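6-phosphogluconate dehydrogenase (Decarboxylating) (Geobacter metallireducens, PDB 4E21) probably catalyses the NADP-dependent oxidative decarboxylation of 6-phosphogluconate in the pentose phosphate pathway. Local coordinates at residues R83-M88 / Q99-L104; W308-A313 / A326-F331. All coordinates share one frame; numbering follows the deposited sequence.

Contact 1 of 2, residues R83-M88 / Q99-L104; sequences RVVWLM and QRMTPL
Selenomethionine Met101 meets Val85 because its CG sits between the backbone N and the carbonyl carbon (chi1 89°) and the chain then runs extended, while Val85 sends CG1 anti to its own backbone N (chi1 -177°). This is strand against helix inside a beta-alpha-beta unit of the Rossmann-type nucleotide-binding domain: strand 84-87, a central strand of the sheet, is packed by helix 94-101, which leads on to the parallel strand 110-113. Val85 and Met101 approach tip to tip, with CG1 4.0 Å from SE. The terminal methyl of Met101 carries on to Leu87, crossing that side chain at a slant with CE 3.9 Å from CD2. Met101 thus serves two residues on one face of the strand, and with Val85 it bridges the 10.4 Å between the CA atoms of Val85 and Met101. Ile28 and Val111 of the two flanking strands also touch Met101, and Ile72 of helix 72-78 adds to the same apolar layer.

Just before the strand, at Arg83, the contact turns polar. The guanidinium is gripped by a salt bridge to Asp109 and a hydrogen bond to the carbonyl of Cys76. A water in the guanidinium plane, at its edge, links it to the 3-10 segment 102-104 that follows the helix: it accepts from Arg83 NH1 at 3.0 Å and donates to Leu104 O at 2.8 Å.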
ATOM      1  N   ARG B  83      29.981 -33.778 -19.309  1.00 30.11           N
ATOM      2  CA  ARG B  83      29.380 -32.730 -20.110  1.00 31.73           C
ATOM      3  C   ARG B  83      29.012 -31.528 -19.271  1.00 31.00           C
ATOM      4  O   ARG B  83      28.796 -31.656 -18.069  1.00 29.72           O
ATOM      5  CB  ARG B  83      28.127 -33.249 -20.783  1.00 30.18           C
ATOM      6  CG  ARG B  83      28.383 -34.383 -21.699  1.00 31.28           C
ATOM      7  CD  ARG B  83      27.085 -34.823 -22.300  1.00 31.91           C
ATOM      8  NE  ARG B  83      27.265 -35.878 -23.279  1.00 32.64           N
ATOM      9  CZ  ARG B  83      27.136 -37.176 -23.015  1.00 32.29           C
ATOM     10  NH1 ARG B  83      26.843 -37.587 -21.793  1.00 27.86           N
ATOM     11  NH2 ARG B  83      27.296 -38.058 -23.987  1.00 31.72           N
ATOM     12  N   VAL B  84      28.965 -30.363 -19.920  1.00 32.13           N
ATOM     13  CA  VAL B  84      28.350 -29.164 -19.352  1.00 30.75           C
ATOM     14  C   VAL B  84      27.188 -28.705 -20.239  1.00 31.58           C
ATOM     15  O   VAL B  84      27.406 -28.225 -21.359  1.00 32.69           O
ATOM     16  CB  VAL B  84      29.351 -28.030 -19.204  1.00 30.97           C
ATOM     17  CG1 VAL B  84      28.606 -26.693 -18.899  1.00 32.55           C
ATOM     18  CG2 VAL B  84      30.315 -28.364 -18.101  1.00 30.47           C
ATOM     19  N   VAL B  85      25.960 -28.859 -19.745  1.00 30.86           N
ATOM     20  CA  VAL B  85      24.774 -28.521 -20.536  1.00 30.90           C
ATOM     21  C   VAL B  85      23.978 -27.344 -19.952  1.00 30.80           C
ATOM     22  O   VAL B  85      23.477 -27.431 -18.838  1.00 30.89           O
ATOM     23  CB  VAL B  85      23.822 -29.729 -20.691  1.00 31.21           C
ATOM     24  CG1 VAL B  85      22.622 -29.367 -21.601  1.00 30.16           C
ATOM     25  CG2 VAL B  85      24.582 -30.953 -21.207  1.00 32.52           C
ATOM     26  N   TRP B  86      23.850 -26.265 -20.718  1.00 29.43           N
ATOM     27  CA  TRP B  86      23.114 -25.075 -20.286  1.00 28.19           C
ATOM     28  C   TRP B  86      21.726 -25.019 -20.932  1.00 30.64           C
ATOM     29  O   TRP B  86      21.603 -25.162 -22.155  1.00 31.91           O
ATOM     30  CB  TRP B  86      23.913 -23.829 -20.646  1.00 27.67           C
ATOM     31  CG  TRP B  86      23.504 -22.582 -19.921  1.00 30.80           C
ATOM     32  CD1 TRP B  86      22.326 -21.896 -20.063  1.00 31.09           C
ATOM     33  CD2 TRP B  86      24.285 -21.843 -18.969  1.00 28.90           C
ATOM     34  NE1 TRP B  86      22.328 -20.783 -19.257  1.00 30.63           N
ATOM     35  CE2 TRP B  86      23.513 -20.731 -18.571  1.00 30.36           C
ATOM     36  CE3 TRP B  86      25.553 -22.024 -18.402  1.00 28.02           C
ATOM     37  CZ2 TRP B  86      23.968 -19.806 -17.634  1.00 28.05           C
ATOM     38  CZ3 TRP B  86      26.008 -21.104 -17.485  1.00 26.78           C
ATOM     39  CH2 TRP B  86      25.217 -20.007 -17.107  1.00 29.19           C
ATOM     40  N   LEU B  87      20.682 -24.849 -20.116  1.00 29.98           N
ATOM     41  CA  LEU B  87      19.316 -24.696 -20.628  1.00 30.23           C
ATOM     42  C   LEU B  87      18.881 -23.228 -20.578  1.00 32.35           C
ATOM     43  O   LEU B  87      19.016 -22.576 -19.546  1.00 32.76           O
ATOM     44  CB  LEU B  87      18.310 -25.555 -19.848  1.00 27.11           C
ATOM     45  CG  LEU B  87      18.574 -27.058 -19.646  1.00 30.00           C
ATOM     46  CD1 LEU B  87      17.499 -27.689 -18.780  1.00 28.62           C
ATOM     47  CD2 LEU B  87      18.646 -27.807 -20.974  1.00 30.92           C
HETATM   48  N   MSE B  88      18.387 -22.717 -21.705  1.00 33.09           N
HETATM   49  CA  MSE B  88      17.723 -21.415 -21.784  1.00 34.18           C
HETATM   50  C   MSE B  88      16.391 -21.620 -22.499  1.00 33.90           C
HETATM   51  O   MSE B  88      16.113 -20.976 -23.513  1.00 33.78           O
HETATM   52  CB  MSE B  88      18.550 -20.375 -22.552  1.00 33.24           C
HETATM   53  CG  MSE B  88      19.664 -19.696 -21.772  1.00 37.26           C
HETATM   54 SE   MSE B  88      19.166 -19.173 -19.948  0.65 33.25          SE
HETATM   55  CE  MSE B  88      20.139 -17.530 -19.790  1.00 35.11           C
ATOM     56  N   GLN B  99      13.438 -35.057 -18.963  1.00 35.76           N
ATOM     57  CA  GLN B  99      12.949 -36.408 -19.218  1.00 37.58           C
ATOM     58  C   GLN B  99      13.562 -36.964 -20.501  1.00 36.13           C
ATOM     59  O   GLN B  99      14.030 -38.099 -20.536  1.00 37.74           O
ATOM     60  CB  GLN B  99      11.418 -36.422 -19.318  1.00 39.44           C
ATOM     61  CG  GLN B  99      10.704 -36.459 -17.960  1.00 45.37           C
ATOM     62  CD  GLN B  99       9.299 -35.832 -17.990  1.00 50.41           C
ATOM     63  OE1 GLN B  99       8.731 -35.594 -19.062  1.00 53.43           O
ATOM     64  NE2 GLN B  99       8.741 -35.564 -16.806  1.00 46.71           N
ATOM     65  N   ARG B 100      13.564 -36.137 -21.536  1.00 36.93           N
ATOM     66  CA  ARG B 100      14.064 -36.492 -22.856  1.00 37.97           C
ATOM     67  C   ARG B 100      15.586 -36.697 -22.942  1.00 39.00           C
ATOM     68  O   ARG B 100      16.042 -37.656 -23.565  1.00 40.33           O
ATOM     69  CB  ARG B 100      13.623 -35.443 -23.894  1.00 38.15           C
ATOM     70  CG  ARG B 100      13.901 -35.849 -25.335  1.00 44.48           C
ATOM     71  CD  ARG B 100      13.123 -37.144 -25.714  1.00 48.54           C
ATOM     72  NE  ARG B 100      13.763 -37.915 -26.784  1.00 50.27           N
ATOM     73  CZ  ARG B 100      13.762 -37.571 -28.073  1.00 57.24           C
ATOM     74  NH1 ARG B 100      13.161 -36.451 -28.476  1.00 55.38           N
ATOM     75  NH2 ARG B 100      14.374 -38.347 -28.964  1.00 59.17           N
HETATM   76  N   MSE B 101      16.383 -35.814 -22.345  1.00 35.79           N
HETATM   77  CA  MSE B 101      17.823 -35.944 -22.530  1.00 37.06           C
HETATM   78  C   MSE B 101      18.606 -36.712 -21.446  1.00 36.33           C
HETATM   79  O   MSE B 101      19.703 -37.215 -21.718  1.00 33.93           O
HETATM   80  CB  MSE B 101      18.466 -34.591 -22.776  1.00 36.20           C
HETATM   81  CG  MSE B 101      18.864 -33.909 -21.535  1.00 36.80           C
HETATM   82 SE   MSE B 101      20.014 -32.380 -21.855  0.51 36.93          SE
HETATM   83  CE  MSE B 101      19.433 -31.503 -20.225  1.00 32.03           C
ATOM     84  N   THR B 102      18.059 -36.800 -20.237  1.00 33.47           N
ATOM     85  CA  THR B 102      18.746 -37.467 -19.132  1.00 33.47           C
ATOM     86  C   THR B 102      19.191 -38.930 -19.409  1.00 35.24           C
ATOM     87  O   THR B 102      20.278 -39.332 -18.972  1.00 34.05           O
ATOM     88  CB  THR B 102      17.934 -37.349 -17.819  1.00 34.65           C
ATOM     89  OG1 THR B 102      17.933 -35.980 -17.402  1.00 35.49           O
ATOM     90  CG2 THR B 102      18.528 -38.208 -16.707  1.00 32.51           C
ATOM     91  N   PRO B 103      18.368 -39.720 -20.132  1.00 34.97           N
ATOM     92  CA  PRO B 103      18.779 -41.084 -20.520  1.00 34.33           C
ATOM     93  C   PRO B 103      20.030 -41.139 -21.393  1.00 34.58           C
ATOM     94  O   PRO B 103      20.658 -42.192 -21.456  1.00 35.13           O
ATOM     95  CB  PRO B 103      17.573 -41.609 -21.304  1.00 35.19           C
ATOM     96  CG  PRO B 103      16.392 -40.828 -20.743  1.00 35.75           C
ATOM     97  CD  PRO B 103      16.950 -39.454 -20.451  1.00 35.41           C
ATOM     98  N   LEU B 104      20.385 -40.037 -22.051  1.00 34.26           N
ATOM     99  CA  LEU B 104      21.623 -39.968 -22.825  1.00 33.33           C
ATOM    100  C   LEU B 104      22.782 -39.385 -22.029  1.00 33.58           C
ATOM    101  O   LEU B 104      23.913 -39.391 -22.498  1.00 34.70           O
ATOM    102  CB  LEU B 104      21.460 -39.147 -24.110  1.00 36.11           C
ATOM    103  CG  LEU B 104      20.639 -39.642 -25.315  1.00 39.66           C
ATOM    104  CD1 LEU B 104      20.249 -41.096 -25.161  1.00 35.30           C
ATOM    105  CD2 LEU B 104      19.389 -38.750 -25.524  1.00 40.70           C
TER
HETATM  106  O   HOH W   1      26.445 -40.556 -22.251  1.00 29.28           O

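Contact 2 of 2, residues W308-A313 / A326-F331; sequences WTVAAA and ALYERF
Leu327 touches Val310 where helix 321-333 faces helix 305-316, two neighbouring helices of the all-helical C-terminal part of the enzyme. Starting from Ala326, which turns to Ala222 of the long helix 205-232, the second segment reaches its main contact residue at once. Leu327 holds CG anti to the backbone N (chi1 180°), which carries its CD2 branch across to CG2 of Val310 at 4.1 Å. The two side chains pass at an angle, touching through one methyl each, and the CA atoms of the pair stand 8.7 Å apart. Leu327 also rests on Arg307, three residues before Val310 in the first helix, and on Ile314 of a neighbouring subunit.

Next comes Tyr328, whose CB starts off to one side but whose ring end swings nearer, placing OH 4.4 Å from CG1 of Val310. That hydroxyl is hydrogen-bonded to Ser324 of that subunit, and the ring meets His321 of the same neighbour edge-to-face. Beyond Tyr328 the helix turns its remaining side chains, through Phe331, away from Val310.

No hydrogen bond joins the two segments, so their direct contact is dispersive and small, 91 Å² in all. The apolar pair lies in an interface between subunits, and the one polar group beside it, the hydroxyl of this chain's Tyr328 close to Val310 CG1, has its hydrogen bond across that interface.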
ATOM      1  N   TRP B 308       6.197 -14.488  -7.318  1.00 21.61           N
ATOM      2  CA  TRP B 308       6.873 -15.457  -6.463  1.00 23.15           C
ATOM      3  C   TRP B 308       7.520 -14.755  -5.282  1.00 20.25           C
ATOM      4  O   TRP B 308       7.582 -15.296  -4.195  1.00 20.44           O
ATOM      5  CB  TRP B 308       7.926 -16.261  -7.239  1.00 23.26           C
ATOM      6  CG  TRP B 308       7.386 -16.883  -8.492  1.00 25.51           C
ATOM      7  CD1 TRP B 308       6.072 -17.131  -8.784  1.00 24.50           C
ATOM      8  CD2 TRP B 308       8.143 -17.367  -9.613  1.00 26.27           C
ATOM      9  NE1 TRP B 308       5.961 -17.710 -10.023  1.00 24.23           N
ATOM     10  CE2 TRP B 308       7.217 -17.870 -10.555  1.00 28.45           C
ATOM     11  CE3 TRP B 308       9.511 -17.418  -9.912  1.00 26.57           C
ATOM     12  CZ2 TRP B 308       7.619 -18.425 -11.783  1.00 28.79           C
ATOM     13  CZ3 TRP B 308       9.914 -17.968 -11.138  1.00 27.87           C
ATOM     14  CH2 TRP B 308       8.970 -18.461 -12.055  1.00 28.47           C
ATOM     15  N   THR B 309       8.009 -13.548  -5.510  1.00 20.92           N
ATOM     16  CA  THR B 309       8.662 -12.772  -4.456  1.00 22.27           C
ATOM     17  C   THR B 309       7.687 -12.442  -3.340  1.00 20.34           C
ATOM     18  O   THR B 309       8.008 -12.596  -2.159  1.00 21.14           O
ATOM     19  CB  THR B 309       9.252 -11.429  -4.986  1.00 22.21           C
ATOM     20  OG1 THR B 309      10.262 -11.688  -5.968  1.00 20.64           O
ATOM     21  CG2 THR B 309       9.865 -10.641  -3.853  1.00 19.47           C
ATOM     22  N   VAL B 310       6.499 -11.978  -3.713  1.00 19.85           N
ATOM     23  CA  VAL B 310       5.461 -11.675  -2.730  1.00 21.12           C
ATOM     24  C   VAL B 310       4.994 -12.945  -1.979  1.00 21.92           C
ATOM     25  O   VAL B 310       4.761 -12.908  -0.764  1.00 20.36           O
ATOM     26  CB  VAL B 310       4.275 -10.979  -3.391  1.00 21.30           C
ATOM     27  CG1 VAL B 310       3.102 -10.849  -2.399  1.00 20.08           C
ATOM     28  CG2 VAL B 310       4.726  -9.603  -3.967  1.00 19.78           C
ATOM     29  N   ALA B 311       4.876 -14.060  -2.701  1.00 19.63           N
ATOM     30  CA  ALA B 311       4.579 -15.350  -2.070  1.00 22.35           C
ATOM     31  C   ALA B 311       5.625 -15.715  -1.004  1.00 21.19           C
ATOM     32  O   ALA B 311       5.259 -16.163   0.081  1.00 21.66           O
ATOM     33  CB  ALA B 311       4.459 -16.470  -3.108  1.00 18.76           C
ATOM     34  N   ALA B 312       6.911 -15.516  -1.305  1.00 20.08           N
ATOM     35  CA  ALA B 312       7.974 -15.786  -0.334  1.00 19.38           C
ATOM     36  C   ALA B 312       7.837 -14.867   0.864  1.00 19.05           C
ATOM     37  O   ALA B 312       7.921 -15.301   2.007  1.00 19.33           O
ATOM     38  CB  ALA B 312       9.334 -15.640  -0.967  1.00 18.21           C
ATOM     39  N   ALA B 313       7.585 -13.594   0.597  1.00 18.88           N
ATOM     40  CA  ALA B 313       7.355 -12.630   1.663  1.00 19.72           C
ATOM     41  C   ALA B 313       6.229 -13.069   2.584  1.00 19.61           C
ATOM     42  O   ALA B 313       6.349 -13.018   3.810  1.00 19.26           O
ATOM     43  CB  ALA B 313       7.052 -11.267   1.072  1.00 18.26           C
ATOM     44  N   ALA B 326       3.654  -2.522  -6.194  1.00 17.70           N
ATOM     45  CA  ALA B 326       4.205  -2.400  -7.548  1.00 19.34           C
ATOM     46  C   ALA B 326       3.664  -3.513  -8.447  1.00 18.96           C
ATOM     47  O   ALA B 326       3.345  -3.292  -9.629  1.00 18.59           O
ATOM     48  CB  ALA B 326       5.727  -2.419  -7.531  1.00 17.84           C
ATOM     49  N   LEU B 327       3.551  -4.706  -7.887  1.00 17.29           N
ATOM     50  CA  LEU B 327       2.939  -5.814  -8.609  1.00 19.80           C
ATOM     51  C   LEU B 327       1.458  -5.536  -8.909  1.00 19.19           C
ATOM     52  O   LEU B 327       1.000  -5.747 -10.047  1.00 19.27           O
ATOM     53  CB  LEU B 327       3.089  -7.129  -7.830  1.00 19.25           C
ATOM     54  CG  LEU B 327       2.485  -8.381  -8.476  1.00 19.70           C
ATOM     55  CD1 LEU B 327       3.218  -8.753  -9.760  1.00 18.82           C
ATOM     56  CD2 LEU B 327       2.530  -9.550  -7.484  1.00 21.86           C
ATOM     57  N   TYR B 328       0.717  -5.074  -7.897  1.00 17.93           N
ATOM     58  CA  TYR B 328      -0.726  -4.875  -8.048  1.00 19.11           C
ATOM     59  C   TYR B 328      -1.020  -3.785  -9.068  1.00 20.04           C
ATOM     60  O   TYR B 328      -2.058  -3.819  -9.749  1.00 19.85           O
ATOM     61  CB  TYR B 328      -1.419  -4.562  -6.713  1.00 18.42           C
ATOM     62  CG  TYR B 328      -1.245  -5.659  -5.678  1.00 18.50           C
ATOM     63  CD1 TYR B 328      -1.152  -5.363  -4.313  1.00 17.56           C
ATOM     64  CD2 TYR B 328      -1.158  -6.986  -6.069  1.00 18.70           C
ATOM     65  CE1 TYR B 328      -0.983  -6.380  -3.360  1.00 19.12           C
ATOM     66  CE2 TYR B 328      -0.976  -8.005  -5.141  1.00 20.14           C
ATOM     67  CZ  TYR B 328      -0.894  -7.699  -3.787  1.00 20.21           C
ATOM     68  OH  TYR B 328      -0.703  -8.709  -2.888  1.00 18.82           O
ATOM     69  N   GLU B 329      -0.113  -2.815  -9.169  1.00 17.43           N
ATOM     70  CA  GLU B 329      -0.305  -1.763 -10.143  1.00 18.58           C
ATOM     71  C   GLU B 329      -0.244  -2.339 -11.539  1.00 18.54           C
ATOM     72  O   GLU B 329      -0.968  -1.898 -12.428  1.00 19.13           O
ATOM     73  CB  GLU B 329       0.702  -0.612  -9.948  1.00 19.20           C
ATOM     74  CG  GLU B 329       0.397   0.249  -8.692  1.00 19.32           C
ATOM     75  CD  GLU B 329       1.489   1.265  -8.429  1.00 22.17           C
ATOM     76  OE1 GLU B 329       2.661   0.922  -8.628  1.00 24.32           O
ATOM     77  OE2 GLU B 329       1.192   2.412  -8.044  1.00 25.84           O
ATOM     78  N   ARG B 330       0.624  -3.321 -11.738  1.00 17.23           N
ATOM     79  CA  ARG B 330       0.658  -4.015 -13.016  1.00 20.78           C
ATOM     80  C   ARG B 330      -0.670  -4.737 -13.267  1.00 21.03           C
ATOM     81  O   ARG B 330      -1.199  -4.670 -14.384  1.00 23.24           O
ATOM     82  CB  ARG B 330       1.855  -4.976 -13.113  1.00 21.43           C
ATOM     83  CG  ARG B 330       3.200  -4.272 -13.002  1.00 20.31           C
ATOM     84  CD  ARG B 330       4.339  -5.170 -13.411  1.00 22.75           C
ATOM     85  NE  ARG B 330       5.618  -4.468 -13.345  1.00 24.94           N
ATOM     86  CZ  ARG B 330       6.729  -4.868 -13.953  1.00 24.95           C
ATOM     87  NH1 ARG B 330       6.731  -5.962 -14.710  1.00 23.67           N
ATOM     88  NH2 ARG B 330       7.831  -4.157 -13.816  1.00 25.43           N
ATOM     89  N   PHE B 331      -1.221  -5.395 -12.241  1.00 19.28           N
ATOM     90  CA  PHE B 331      -2.531  -6.056 -12.384  1.00 20.38           C
ATOM     91  C   PHE B 331      -3.627  -5.085 -12.817  1.00 23.29           C
ATOM     92  O   PHE B 331      -4.383  -5.380 -13.747  1.00 22.22           O
ATOM     93  CB  PHE B 331      -2.994  -6.765 -11.102  1.00 20.04           C
ATOM     94  CG  PHE B 331      -2.139  -7.917 -10.697  1.00 19.72           C
ATOM     95  CD1 PHE B 331      -2.296  -8.496  -9.459  1.00 20.14           C
ATOM     96  CD2 PHE B 331      -1.155  -8.411 -11.547  1.00 20.99           C
ATOM     97  CE1 PHE B 331      -1.497  -9.588  -9.083  1.00 21.36           C
ATOM     98  CE2 PHE B 331      -0.345  -9.482 -11.171  1.00 20.89           C
ATOM     99  CZ  PHE B 331      -0.522 -10.071  -9.952  1.00 21.08           C
TER

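How the contacts relate
Contact 1 and contact 2 belong to different parts of the subunit and follow one another along the chain. Their centres lie 32 Å apart and their nearest atoms about 13 Å, so neither touches the other. Contact 1 lies within the nucleotide-binding domain, where Leu87 comes near, without touching, a glycine-rich GxGxxG-type turn consistent with a dinucleotide site; no other chain of the assembly reaches its segments. Contact 2 sits in the helical C-terminal part, among several subunits of the tetramer. The first therefore ties strand to helix within one subunit, whereas the second joins helices that also pack against neighbouring copies.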